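Local coordinates for protein thiosulfate sulfurtransferase TUM1 (Saccharomyces cerevisiae, PDB 3UTN) that accepts persulfide sulfur from the cysteine desulfurase NFS1 and passes it to UBA4 for 2-thiolation of the wobble uridine of tRNAs, at residues A[122-127]-A[144-149]; A[50-55]-A[116-121]; A[237-242]-A[288-293]. One frame throughout, in Å; residues are numbered along the deposited sequence.

Contact 1: A[122-127]-A[144-149]; sequences VGNFSS and LLNNFN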
ATOM      1  N   VAL A 122     -11.417  -1.407  -3.980  1.00 21.16           N
ATOM      2  CA  VAL A 122     -11.490  -2.535  -3.067  1.00 22.12           C
ATOM      3  C   VAL A 122     -11.683  -2.033  -1.650  1.00 22.33           C
ATOM      4  O   VAL A 122     -12.558  -2.506  -0.925  1.00 22.91           O
ATOM      5  CB  VAL A 122     -10.242  -3.422  -3.169  1.00 22.10           C
ATOM      6  CG1 VAL A 122     -10.290  -4.546  -2.139  1.00 22.20           C
ATOM      7  CG2 VAL A 122     -10.142  -3.990  -4.570  1.00 22.87           C
ATOM      8  N   GLY A 123     -10.879  -1.053  -1.272  1.00 22.46           N
ATOM      9  CA  GLY A 123     -10.940  -0.503   0.061  1.00 23.83           C
ATOM     10  C   GLY A 123      -9.593  -0.659   0.705  1.00 23.51           C
ATOM     11  O   GLY A 123      -9.325  -1.660   1.363  1.00 25.60           O
ATOM     12  N   ASN A 124      -8.732   0.322   0.483  1.00 23.15           N
ATOM     13  CA  ASN A 124      -7.406   0.321   1.088  1.00 21.94           C
ATOM     14  C   ASN A 124      -6.676  -0.957   0.814  1.00 21.93           C
ATOM     15  O   ASN A 124      -6.109  -1.585   1.707  1.00 21.70           O
ATOM     16  CB  ASN A 124      -7.519   0.562   2.574  1.00 21.60           C
ATOM     17  CG  ASN A 124      -7.943   1.959   2.863  1.00 21.46           C
ATOM     18  OD1 ASN A 124      -7.429   2.887   2.251  1.00 22.46           O
ATOM     19  ND2 ASN A 124      -8.879   2.127   3.777  1.00 21.11           N
ATOM     20  N   PHE A 125      -6.716  -1.338  -0.447  1.00 21.15           N
ATOM     21  CA  PHE A 125      -6.126  -2.565  -0.866  1.00 21.15           C
ATOM     22  C   PHE A 125      -4.854  -2.253  -1.625  1.00 20.05           C
ATOM     23  O   PHE A 125      -3.779  -2.612  -1.191  1.00 20.33           O
ATOM     24  CB  PHE A 125      -7.111  -3.324  -1.727  1.00 22.23           C
ATOM     25  CG  PHE A 125      -6.636  -4.677  -2.129  1.00 23.51           C
ATOM     26  CD1 PHE A 125      -6.348  -4.951  -3.454  1.00 24.10           C
ATOM     27  CD2 PHE A 125      -6.479  -5.683  -1.183  1.00 24.70           C
ATOM     28  CE1 PHE A 125      -5.906  -6.206  -3.837  1.00 24.50           C
ATOM     29  CE2 PHE A 125      -6.038  -6.942  -1.559  1.00 25.54           C
ATOM     30  CZ  PHE A 125      -5.753  -7.203  -2.890  1.00 25.67           C
ATOM     31  N   SER A 126      -4.987  -1.562  -2.746  1.00 19.47           N
ATOM     32  CA  SER A 126      -3.835  -1.172  -3.543  1.00 19.39           C
ATOM     33  C   SER A 126      -3.583   0.311  -3.396  1.00 18.73           C
ATOM     34  O   SER A 126      -2.503   0.807  -3.704  1.00 19.28           O
ATOM     35  CB  SER A 126      -4.103  -1.491  -5.002  1.00 19.06           C
ATOM     36  OG  SER A 126      -5.345  -0.937  -5.403  1.00 19.46           O
ATOM     37  N   SER A 127      -4.601   1.032  -2.950  1.00 18.32           N
ATOM     38  CA  SER A 127      -4.469   2.465  -2.805  1.00 18.07           C
ATOM     39  C   SER A 127      -3.373   2.834  -1.814  1.00 17.52           C
ATOM     40  O   SER A 127      -2.615   3.751  -2.085  1.00 17.74           O
ATOM     41  CB  SER A 127      -5.798   3.118  -2.445  1.00 18.05           C
ATOM     42  OG  SER A 127      -6.322   2.573  -1.259  1.00 18.46           O
ATOM     43  N   LEU A 144      -4.475   9.381   0.957  1.00 19.00           N
ATOM     44  CA  LEU A 144      -5.060   8.116   0.709  1.00 18.44           C
ATOM     45  C   LEU A 144      -6.476   8.320   1.129  1.00 18.44           C
ATOM     46  O   LEU A 144      -6.751   8.552   2.303  1.00 18.48           O
ATOM     47  CB  LEU A 144      -4.404   7.058   1.570  1.00 18.30           C
ATOM     48  CG  LEU A 144      -5.023   5.685   1.403  1.00 18.28           C
ATOM     49  CD1 LEU A 144      -4.893   5.274  -0.050  1.00 17.65           C
ATOM     50  CD2 LEU A 144      -4.331   4.709   2.327  1.00 18.26           C
ATOM     51  N   LEU A 145      -7.376   8.278   0.159  1.00 18.33           N
ATOM     52  CA  LEU A 145      -8.766   8.396   0.486  1.00 18.63           C
ATOM     53  C   LEU A 145      -9.097   7.210   1.342  1.00 18.75           C
ATOM     54  O   LEU A 145      -8.772   6.071   1.005  1.00 19.14           O
ATOM     55  CB  LEU A 145      -9.644   8.418  -0.751  1.00 18.08           C
ATOM     56  CG  LEU A 145     -11.130   8.554  -0.414  1.00 17.51           C
ATOM     57  CD1 LEU A 145     -11.444   9.941   0.119  1.00 17.49           C
ATOM     58  CD2 LEU A 145     -11.939   8.258  -1.649  1.00 17.63           C
ATOM     59  N   ASN A 146      -9.735   7.485   2.463  1.00 19.33           N
ATOM     60  CA  ASN A 146     -10.094   6.440   3.366  1.00 19.27           C
ATOM     61  C   ASN A 146     -11.600   6.334   3.581  1.00 19.48           C
ATOM     62  O   ASN A 146     -12.139   6.915   4.503  1.00 20.28           O
ATOM     63  CB  ASN A 146      -9.380   6.614   4.694  1.00 19.87           C
ATOM     64  CG  ASN A 146      -9.593   5.440   5.594  1.00 19.95           C
ATOM     65  OD1 ASN A 146      -9.699   4.305   5.124  1.00 19.80           O
ATOM     66  ND2 ASN A 146      -9.690   5.696   6.895  1.00 20.51           N
ATOM     67  N   ASN A 147     -12.282   5.609   2.715  1.00 19.27           N
ATOM     68  CA  ASN A 147     -11.718   5.079   1.493  1.00 19.53           C
ATOM     69  C   ASN A 147     -12.800   5.237   0.458  1.00 19.53           C
ATOM     70  O   ASN A 147     -13.862   5.788   0.748  1.00 18.91           O
ATOM     71  CB  ASN A 147     -11.310   3.614   1.647  1.00 19.86           C
ATOM     72  CG  ASN A 147     -12.449   2.727   2.113  1.00 20.22           C
ATOM     73  OD1 ASN A 147     -13.611   3.125   2.114  1.00 21.02           O
ATOM     74  ND2 ASN A 147     -12.115   1.513   2.508  1.00 20.31           N
ATOM     75  N   PHE A 148     -12.539   4.747  -0.739  1.00 19.38           N
ATOM     76  CA  PHE A 148     -13.485   4.883  -1.806  1.00 19.52           C
ATOM     77  C   PHE A 148     -14.772   4.131  -1.523  1.00 19.51           C
ATOM     78  O   PHE A 148     -15.830   4.555  -1.964  1.00 19.51           O
ATOM     79  CB  PHE A 148     -12.878   4.417  -3.107  1.00 19.35           C
ATOM     80  CG  PHE A 148     -13.653   4.829  -4.309  1.00 19.33           C
ATOM     81  CD1 PHE A 148     -14.157   6.122  -4.422  1.00 19.00           C
ATOM     82  CD2 PHE A 148     -13.850   3.936  -5.350  1.00 19.23           C
ATOM     83  CE1 PHE A 148     -14.863   6.499  -5.548  1.00 19.40           C
ATOM     84  CE2 PHE A 148     -14.547   4.315  -6.479  1.00 19.07           C
ATOM     85  CZ  PHE A 148     -15.051   5.597  -6.579  1.00 18.91           C
ATOM     86  N   ASN A 149     -14.676   3.026  -0.789  1.00 20.96           N
ATOM     87  CA  ASN A 149     -15.861   2.282  -0.377  1.00 22.25           C
ATOM     88  C   ASN A 149     -16.821   3.190   0.354  1.00 22.06           C
ATOM     89  O   ASN A 149     -17.998   3.266   0.016  1.00 21.74           O
ATOM     90  CB  ASN A 149     -15.495   1.115   0.532  1.00 23.67           C
ATOM     91  CG  ASN A 149     -14.868  -0.038  -0.221  1.00 24.60           C
ATOM     92  OD1 ASN A 149     -14.856  -0.060  -1.450  1.00 26.28           O
ATOM     93  ND2 ASN A 149     -14.355  -1.008   0.516  1.00 25.53           N
TER
HETATM   94  O   HOH W   1      -8.076   3.850  -0.095  1.00 18.85           O
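With CG turned anti to its carbonyl carbon (chi1 -70°), Asn-124 sends its amide across to Asn-146, whose CG lies anti to the backbone N (chi1 -172°). The two side chains cross at about a right angle, and Asn-124 ND2 donates to Asn-146 OD1 at 2.7 Å. A second hydrogen bond from a side-chain amide joins the other end: Asn-149 ND2 reaches Val-122 O at 2.7 Å, coming from above the carbonyl plane. Asparagine suits these places: one short, flat group donates and accepts. Gly-123 presents its CA to Asn-147 ND2 at 3.4 Å; its phi of 122° and the crowding amides call for glycine.

In this rhodanese domain, 122-127 is the loop after strand 115-119, whereas 144-149 leaves strand 141-145 and enters helix 148-153 through its N-cap, Asn-147, preceded by a cis peptide, whose OD1 takes Gln-150 N. Near Leu-144 and Ser-127 a water lies 2.6 Å from Leu-145 O and within bonding distance of Asn-124 OD1 and Ser-127 OG, with more acceptors about it than protons. Leu-144 CD1 packs tightly on Ser-127. In the second domain, Thr-247 O accepts from ND2 of Asn-147 and Asn-149, Lys-248 O from Asn-124 ND2, Tyr-250 O from Asn-146 ND2.

Contact 2: A[50-55]-A[116-121]; sequences VDATWY and LVVYDR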
ATOM      1  N   VAL A  50      -6.681   9.600  -7.355  1.00 18.96           N
ATOM      2  CA  VAL A  50      -5.888   8.633  -8.042  1.00 19.05           C
ATOM      3  C   VAL A  50      -6.533   7.321  -7.713  1.00 18.75           C
ATOM      4  O   VAL A  50      -6.480   6.859  -6.589  1.00 18.93           O
ATOM      5  CB  VAL A  50      -4.436   8.661  -7.561  1.00 19.23           C
ATOM      6  CG1 VAL A  50      -3.623   7.604  -8.286  1.00 19.44           C
ATOM      7  CG2 VAL A  50      -3.837  10.036  -7.794  1.00 19.60           C
ATOM      8  N   ASP A  51      -7.177   6.749  -8.711  1.00 18.91           N
ATOM      9  CA  ASP A  51      -7.715   5.429  -8.585  1.00 19.65           C
ATOM     10  C   ASP A  51      -6.559   4.467  -8.786  1.00 19.64           C
ATOM     11  O   ASP A  51      -6.005   4.346  -9.878  1.00 20.06           O
ATOM     12  CB  ASP A  51      -8.808   5.213  -9.617  1.00 20.03           C
ATOM     13  CG  ASP A  51      -9.450   3.859  -9.500  1.00 21.37           C
ATOM     14  OD1 ASP A  51      -9.069   3.090  -8.596  1.00 21.68           O
ATOM     15  OD2 ASP A  51     -10.336   3.567 -10.318  1.00 22.36           O
ATOM     16  N   ALA A  52      -6.190   3.796  -7.705  1.00 19.15           N
ATOM     17  CA  ALA A  52      -5.098   2.850  -7.730  1.00 19.17           C
ATOM     18  C   ALA A  52      -5.665   1.455  -7.677  1.00 19.18           C
ATOM     19  O   ALA A  52      -4.977   0.500  -7.315  1.00 19.91           O
ATOM     20  CB  ALA A  52      -4.178   3.092  -6.561  1.00 18.52           C
ATOM     21  N   THR A  53      -6.928   1.341  -8.053  1.00 19.52           N
ATOM     22  CA  THR A  53      -7.611   0.076  -7.976  1.00 19.86           C
ATOM     23  C   THR A  53      -6.784  -0.966  -8.668  1.00 20.13           C
ATOM     24  O   THR A  53      -6.306  -0.790  -9.787  1.00 19.15           O
ATOM     25  CB  THR A  53      -9.006   0.129  -8.583  1.00 19.46           C
ATOM     26  OG1 THR A  53      -9.806   1.005  -7.796  1.00 19.13           O
ATOM     27  CG2 THR A  53      -9.637  -1.238  -8.568  1.00 19.73           C
ATOM     28  N   TRP A  54      -6.584  -2.042  -7.945  1.00 20.61           N
ATOM     29  CA  TRP A  54      -5.883  -3.161  -8.465  1.00 21.59           C
ATOM     30  C   TRP A  54      -6.558  -4.318  -7.827  1.00 21.71           C
ATOM     31  O   TRP A  54      -6.885  -4.282  -6.645  1.00 21.12           O
ATOM     32  CB  TRP A  54      -4.425  -3.072  -8.078  1.00 22.41           C
ATOM     33  CG  TRP A  54      -3.651  -4.268  -8.521  1.00 23.87           C
ATOM     34  CD1 TRP A  54      -2.964  -4.441  -9.714  1.00 24.50           C
ATOM     35  CD2 TRP A  54      -3.480  -5.515  -7.791  1.00 24.75           C
ATOM     36  NE1 TRP A  54      -2.388  -5.679  -9.763  1.00 25.16           N
ATOM     37  CE2 TRP A  54      -2.661  -6.375  -8.641  1.00 24.96           C
ATOM     38  CE3 TRP A  54      -3.905  -5.988  -6.554  1.00 25.03           C
ATOM     39  CZ2 TRP A  54      -2.295  -7.653  -8.254  1.00 25.45           C
ATOM     40  CZ3 TRP A  54      -3.526  -7.277  -6.175  1.00 25.73           C
ATOM     41  CH2 TRP A  54      -2.738  -8.087  -7.005  1.00 25.44           C
ATOM     42  N   TYR A  55      -6.787  -5.350  -8.618  1.00 21.78           N
ATOM     43  CA  TYR A  55      -7.535  -6.489  -8.159  1.00 22.70           C
ATOM     44  C   TYR A  55      -6.664  -7.710  -8.165  1.00 23.28           C
ATOM     45  O   TYR A  55      -5.755  -7.816  -8.973  1.00 22.28           O
ATOM     46  CB  TYR A  55      -8.704  -6.730  -9.091  1.00 22.46           C
ATOM     47  CG  TYR A  55      -9.709  -5.621  -9.094  1.00 22.26           C
ATOM     48  CD1 TYR A  55     -10.276  -5.171  -7.906  1.00 22.86           C
ATOM     49  CD2 TYR A  55     -10.124  -5.047 -10.283  1.00 22.21           C
ATOM     50  CE1 TYR A  55     -11.224  -4.167  -7.906  1.00 23.17           C
ATOM     51  CE2 TYR A  55     -11.072  -4.045 -10.295  1.00 22.69           C
ATOM     52  CZ  TYR A  55     -11.617  -3.615  -9.103  1.00 22.37           C
ATOM     53  OH  TYR A  55     -12.545  -2.623  -9.107  1.00 23.25           O
ATOM     54  N   LEU A 116      -2.642  14.516  -4.681  1.00 20.53           N
ATOM     55  CA  LEU A 116      -3.080  13.233  -5.158  1.00 20.22           C
ATOM     56  C   LEU A 116      -3.877  12.600  -4.066  1.00 19.09           C
ATOM     57  O   LEU A 116      -3.445  12.519  -2.924  1.00 20.06           O
ATOM     58  CB  LEU A 116      -1.906  12.355  -5.565  1.00 20.36           C
ATOM     59  CG  LEU A 116      -1.075  12.968  -6.692  1.00 20.29           C
ATOM     60  CD1 LEU A 116       0.112  12.075  -6.988  1.00 20.89           C
ATOM     61  CD2 LEU A 116      -1.899  13.203  -7.948  1.00 20.60           C
ATOM     62  N   VAL A 117      -5.081  12.203  -4.407  1.00 18.52           N
ATOM     63  CA  VAL A 117      -5.901  11.546  -3.435  1.00 17.49           C
ATOM     64  C   VAL A 117      -6.136  10.157  -3.951  1.00 16.92           C
ATOM     65  O   VAL A 117      -6.898   9.930  -4.880  1.00 16.66           O
ATOM     66  CB  VAL A 117      -7.201  12.294  -3.151  1.00 17.73           C
ATOM     67  CG1 VAL A 117      -8.008  11.505  -2.138  1.00 17.17           C
ATOM     68  CG2 VAL A 117      -6.893  13.696  -2.631  1.00 17.58           C
ATOM     69  N   VAL A 118      -5.452   9.222  -3.328  1.00 16.70           N
ATOM     70  CA  VAL A 118      -5.427   7.891  -3.833  1.00 16.61           C
ATOM     71  C   VAL A 118      -6.582   7.140  -3.243  1.00 17.03           C
ATOM     72  O   VAL A 118      -6.910   7.286  -2.075  1.00 16.93           O
ATOM     73  CB  VAL A 118      -4.130   7.187  -3.463  1.00 16.39           C
ATOM     74  CG1 VAL A 118      -4.119   5.806  -4.080  1.00 16.34           C
ATOM     75  CG2 VAL A 118      -2.956   8.006  -3.961  1.00 16.49           C
ATOM     76  N   TYR A 119      -7.198   6.328  -4.071  1.00 17.49           N
ATOM     77  CA  TYR A 119      -8.213   5.453  -3.582  1.00 18.05           C
ATOM     78  C   TYR A 119      -8.158   4.230  -4.443  1.00 18.07           C
ATOM     79  O   TYR A 119      -7.438   4.182  -5.437  1.00 18.54           O
ATOM     80  CB  TYR A 119      -9.574   6.126  -3.667  1.00 17.45           C
ATOM     81  CG  TYR A 119     -10.024   6.481  -5.058  1.00 17.96           C
ATOM     82  CD1 TYR A 119      -9.561   7.632  -5.697  1.00 18.34           C
ATOM     83  CD2 TYR A 119     -10.919   5.670  -5.734  1.00 17.86           C
ATOM     84  CE1 TYR A 119      -9.987   7.955  -6.971  1.00 18.34           C
ATOM     85  CE2 TYR A 119     -11.359   5.989  -6.997  1.00 18.69           C
ATOM     86  CZ  TYR A 119     -10.893   7.128  -7.606  1.00 18.63           C
ATOM     87  OH  TYR A 119     -11.339   7.424  -8.859  1.00 19.57           O
ATOM     88  N   ASP A 120      -8.906   3.229  -4.040  1.00 18.89           N
ATOM     89  CA  ASP A 120      -9.094   2.087  -4.887  1.00 19.81           C
ATOM     90  C   ASP A 120     -10.503   1.610  -4.658  1.00 20.09           C
ATOM     91  O   ASP A 120     -11.166   2.054  -3.717  1.00 20.12           O
ATOM     92  CB  ASP A 120      -8.038   1.015  -4.605  1.00 20.30           C
ATOM     93  CG  ASP A 120      -8.091   0.484  -3.199  1.00 20.57           C
ATOM     94  OD1 ASP A 120      -9.169   0.490  -2.575  1.00 22.40           O
ATOM     95  OD2 ASP A 120      -7.044   0.028  -2.716  1.00 20.70           O
ATOM     96  N   ARG A 121     -10.970   0.718  -5.515  1.00 20.19           N
ATOM     97  CA  ARG A 121     -12.345   0.274  -5.430  1.00 21.32           C
ATOM     98  C   ARG A 121     -12.523  -0.828  -4.421  1.00 21.14           C
ATOM     99  O   ARG A 121     -13.643  -1.151  -4.049  1.00 21.93           O
ATOM    100  CB  ARG A 121     -12.829  -0.177  -6.793  1.00 21.85           C
ATOM    101  CG  ARG A 121     -12.824   0.967  -7.766  1.00 22.31           C
ATOM    102  CD  ARG A 121     -13.211   0.531  -9.155  1.00 24.02           C
ATOM    103  NE  ARG A 121     -13.123   1.680 -10.038  1.00 25.40           N
ATOM    104  CZ  ARG A 121     -14.030   2.648 -10.094  1.00 24.87           C
ATOM    105  NH1 ARG A 121     -15.104   2.602  -9.325  1.00 25.81           N
ATOM    106  NH2 ARG A 121     -13.858   3.663 -10.922  1.00 26.79           N
TER
HETATM  107  O   HOH W   2     -10.676   1.095 -10.966  1.00 25.40           O
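Asp-51 lies against the ring of Tyr-119, its CA over one face in a CH-pi contact 3.8 Å from the ring centroid and its carboxylate plane only 16° from the ring plane. The aspartate's CG is anti to its backbone N (chi1 -178°), which carries OD2 toward Arg-121. There the salt bridge is long, 3.4 Å from OD2 to Arg-121 NE, and a water also links the two, donating to OD2 and accepting from NE. The other oxygen, OD1, takes the backbone N of Thr-53 at 2.8 Å, forming an Asx turn. Threonine suits this turn because its OG1 accepts from Arg-121 N (2.6 Å) while its CG2 lies over one face of the Tyr-55 ring.

These groups sit where two parallel strands, 47-51 and 115-119, leave the central sheet of the first rhodanese domain. Val-50 pairs with Val-118 and Asp-51 with Tyr-119; the bond from Ala-52 N to Tyr-119 O, 2.6 Å, is almost straight at 178°. On the face opposite Asp-51 and Tyr-119, Val-50 CG2 meets Leu-116 CD2 at 3.7 Å, and Ala-52 CB meets Val-118 CG1. Branched or small apolar residues fit here, since Ala-52 and Val-118 are covered by helix 127-136.

Farther out, Tyr-55 OH touches Arg-121 CD and is itself hydrogen-bonded to Asp-66. Arg-121 NH1 is held by Pro-71 O, while Ser-76 and the backbone N of Ile-73 fix the hydroxyl of Tyr-119.

Contact 3: A[237-242]-A[288-293]; sequences LPYGSL and GVIIKT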
ATOM      1  N   LEU A 237       0.493  -9.920  10.547  1.00 24.74           N
ATOM      2  CA  LEU A 237      -0.444  -8.843  10.739  1.00 23.96           C
ATOM      3  C   LEU A 237      -1.251  -8.766   9.457  1.00 23.73           C
ATOM      4  O   LEU A 237      -1.036  -7.877   8.643  1.00 23.55           O
ATOM      5  CB  LEU A 237       0.282  -7.539  11.057  1.00 24.04           C
ATOM      6  CG  LEU A 237      -0.546  -6.435  11.716  1.00 24.32           C
ATOM      7  CD1 LEU A 237      -1.267  -6.939  12.963  1.00 25.09           C
ATOM      8  CD2 LEU A 237       0.362  -5.273  12.068  1.00 24.71           C
ATOM      9  N   PRO A 238      -2.164  -9.735   9.258  1.00 23.89           N
ATOM     10  CA  PRO A 238      -2.951  -9.752   8.040  1.00 23.45           C
ATOM     11  C   PRO A 238      -3.611  -8.403   7.880  1.00 23.17           C
ATOM     12  O   PRO A 238      -4.240  -7.904   8.810  1.00 22.62           O
ATOM     13  CB  PRO A 238      -3.967 -10.856   8.304  1.00 24.13           C
ATOM     14  CG  PRO A 238      -3.223 -11.792   9.193  1.00 24.51           C
ATOM     15  CD  PRO A 238      -2.511 -10.868  10.132  1.00 24.50           C
ATOM     16  N   TYR A 239      -3.411  -7.792   6.719  1.00 23.14           N
ATOM     17  CA  TYR A 239      -3.805  -6.407   6.512  1.00 23.43           C
ATOM     18  C   TYR A 239      -5.267  -6.156   6.860  1.00 23.28           C
ATOM     19  O   TYR A 239      -5.604  -5.097   7.378  1.00 23.39           O
ATOM     20  CB  TYR A 239      -3.507  -5.978   5.080  1.00 23.65           C
ATOM     21  CG  TYR A 239      -4.436  -6.557   4.054  1.00 24.77           C
ATOM     22  CD1 TYR A 239      -5.631  -5.918   3.735  1.00 25.55           C
ATOM     23  CD2 TYR A 239      -4.125  -7.743   3.395  1.00 25.30           C
ATOM     24  CE1 TYR A 239      -6.488  -6.437   2.786  1.00 26.53           C
ATOM     25  CE2 TYR A 239      -4.981  -8.273   2.447  1.00 26.49           C
ATOM     26  CZ  TYR A 239      -6.157  -7.612   2.148  1.00 26.88           C
ATOM     27  OH  TYR A 239      -7.012  -8.123   1.210  1.00 29.69           O
ATOM     28  N   GLY A 240      -6.117  -7.143   6.576  1.00 23.44           N
ATOM     29  CA  GLY A 240      -7.545  -7.057   6.844  1.00 24.78           C
ATOM     30  C   GLY A 240      -7.838  -6.803   8.306  1.00 24.53           C
ATOM     31  O   GLY A 240      -8.848  -6.190   8.645  1.00 24.98           O
ATOM     32  N   SER A 241      -6.935  -7.254   9.171  1.00 24.61           N
ATOM     33  CA  SER A 241      -7.078  -7.046  10.607  1.00 24.99           C
ATOM     34  C   SER A 241      -6.974  -5.570  10.964  1.00 24.45           C
ATOM     35  O   SER A 241      -7.397  -5.157  12.031  1.00 23.63           O
ATOM     36  CB  SER A 241      -6.020  -7.835  11.372  1.00 25.02           C
ATOM     37  OG  SER A 241      -4.738  -7.239  11.234  1.00 26.29           O
ATOM     38  N   LEU A 242      -6.400  -4.780  10.067  1.00 24.21           N
ATOM     39  CA  LEU A 242      -6.166  -3.377  10.353  1.00 23.92           C
ATOM     40  C   LEU A 242      -7.151  -2.484   9.618  1.00 23.95           C
ATOM     41  O   LEU A 242      -7.093  -1.266   9.715  1.00 24.43           O
ATOM     42  CB  LEU A 242      -4.715  -3.010  10.038  1.00 23.59           C
ATOM     43  CG  LEU A 242      -3.705  -3.764  10.903  1.00 23.21           C
ATOM     44  CD1 LEU A 242      -2.305  -3.269  10.619  1.00 22.72           C
ATOM     45  CD2 LEU A 242      -4.013  -3.592  12.380  1.00 23.30           C
ATOM     46  N   GLY A 288       1.299  -5.197   2.253  1.00 21.90           N
ATOM     47  CA  GLY A 288       2.251  -4.756   3.258  1.00 20.80           C
ATOM     48  C   GLY A 288       2.097  -3.271   3.528  1.00 19.77           C
ATOM     49  O   GLY A 288       2.244  -2.822   4.656  1.00 19.72           O
ATOM     50  N   VAL A 289       1.795  -2.504   2.489  1.00 19.10           N
ATOM     51  CA  VAL A 289       1.618  -1.078   2.661  1.00 19.12           C
ATOM     52  C   VAL A 289       0.307  -0.790   3.372  1.00 18.58           C
ATOM     53  O   VAL A 289       0.184   0.207   4.071  1.00 18.14           O
ATOM     54  CB  VAL A 289       1.670  -0.313   1.337  1.00 19.17           C
ATOM     55  CG1 VAL A 289       1.469   1.167   1.599  1.00 18.97           C
ATOM     56  CG2 VAL A 289       3.009  -0.546   0.660  1.00 19.50           C
ATOM     57  N   ILE A 290      -0.663  -1.676   3.197  1.00 18.49           N
ATOM     58  CA  ILE A 290      -1.922  -1.531   3.897  1.00 18.49           C
ATOM     59  C   ILE A 290      -1.633  -1.488   5.387  1.00 18.58           C
ATOM     60  O   ILE A 290      -2.064  -0.569   6.081  1.00 18.59           O
ATOM     61  CB  ILE A 290      -2.900  -2.668   3.592  1.00 18.78           C
ATOM     62  CG1 ILE A 290      -3.190  -2.726   2.089  1.00 18.60           C
ATOM     63  CG2 ILE A 290      -4.176  -2.485   4.407  1.00 18.66           C
ATOM     64  CD1 ILE A 290      -3.963  -3.956   1.673  1.00 19.68           C
ATOM     65  N   ILE A 291      -0.874  -2.465   5.872  1.00 18.57           N
ATOM     66  CA  ILE A 291      -0.591  -2.511   7.296  1.00 18.81           C
ATOM     67  C   ILE A 291       0.418  -1.469   7.684  1.00 18.93           C
ATOM     68  O   ILE A 291       0.318  -0.888   8.748  1.00 19.33           O
ATOM     69  CB  ILE A 291      -0.178  -3.905   7.799  1.00 18.85           C
ATOM     70  CG1 ILE A 291       1.128  -4.388   7.170  1.00 18.59           C
ATOM     71  CG2 ILE A 291      -1.309  -4.874   7.544  1.00 18.98           C
ATOM     72  CD1 ILE A 291       1.744  -5.555   7.914  1.00 18.30           C
ATOM     73  N   LYS A 292       1.379  -1.226   6.801  1.00 19.32           N
ATOM     74  CA  LYS A 292       2.358  -0.190   7.029  1.00 19.80           C
ATOM     75  C   LYS A 292       1.623   1.119   7.294  1.00 19.43           C
ATOM     76  O   LYS A 292       1.921   1.835   8.242  1.00 19.65           O
ATOM     77  CB  LYS A 292       3.250  -0.066   5.807  1.00 20.44           C
ATOM     78  CG  LYS A 292       4.195   1.107   5.847  1.00 21.56           C
ATOM     79  CD  LYS A 292       5.041   1.113   4.595  1.00 22.74           C
ATOM     80  CE  LYS A 292       6.156   2.118   4.736  1.00 23.56           C
ATOM     81  NZ  LYS A 292       5.606   3.487   4.892  1.00 24.44           N
ATOM     82  N   THR A 293       0.643   1.397   6.449  1.00 19.25           N
ATOM     83  CA  THR A 293      -0.145   2.606   6.536  1.00 19.73           C
ATOM     84  C   THR A 293      -0.958   2.628   7.814  1.00 19.28           C
ATOM     85  O   THR A 293      -1.024   3.659   8.482  1.00 19.51           O
ATOM     86  CB  THR A 293      -1.052   2.733   5.308  1.00 19.84           C
ATOM     87  OG1 THR A 293      -0.221   2.806   4.146  1.00 19.83           O
ATOM     88  CG2 THR A 293      -1.913   3.970   5.391  1.00 20.00           C
TER
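Tyr-239 turns one face of its ring to Ile-290, where a 3-10 turn packs against helix 286-297 of the second rhodanese domain, the one bearing the catalytic cysteine. The two side chains approach at a slant, and Ile-290 CD1 lies over the ring in a CH-pi contact 3.7 Å from the centroid, 28° off the normal and displaced toward the CD1 rim. The methyl comes closest to Tyr-239 CD1, at 3.3 Å. Tyr-239 has CG between its backbone N and carbonyl carbon (chi1 73°), which turns the ring so that one face meets Ile-290 CD1, about 6 Å from the side chain of Cys-282, which forms the persulfide intermediate in catalysis.

Ile-291 fills the neighbouring position: its CG2 packs by Tyr-239 CB, and its CD1 meets Leu-237 CB at 4.0 Å. Beta-branched isoleucine suits a helix face that must offer methyls in two directions. No hydrogen bond crosses the contact; within the turn, Pro-238 O accepts from both N and OG of Ser-241. Leu-242, also packed on helix 255-267, crosses the Ile-291 side chain obliquely and puts its CD1 3.6 Å from Ile-291 CB.

How the contacts relate
From the N terminus, contact 2 comes first: it closes a loop of 60 residues by setting the end of strand 47-51 beside that of strand 115-119. Contact 1 then opens directly after residue 121 and closes a short loop that carries most of helix 127-136, a beta-alpha-beta crossover to strand 141-145 of the same sheet. Contact 3 closes 45 residues in the second domain. All three lie in series, none nested or crossed. Contacts 1 and 2 touch, Leu-145 N lying 2.5 Å from Val-118 O. Contacts 1 and 3 meet across the domain interface, where Phe-125 and Asn-124 pack on Tyr-239 and Ile-290; contacts 2 and 3 do not touch.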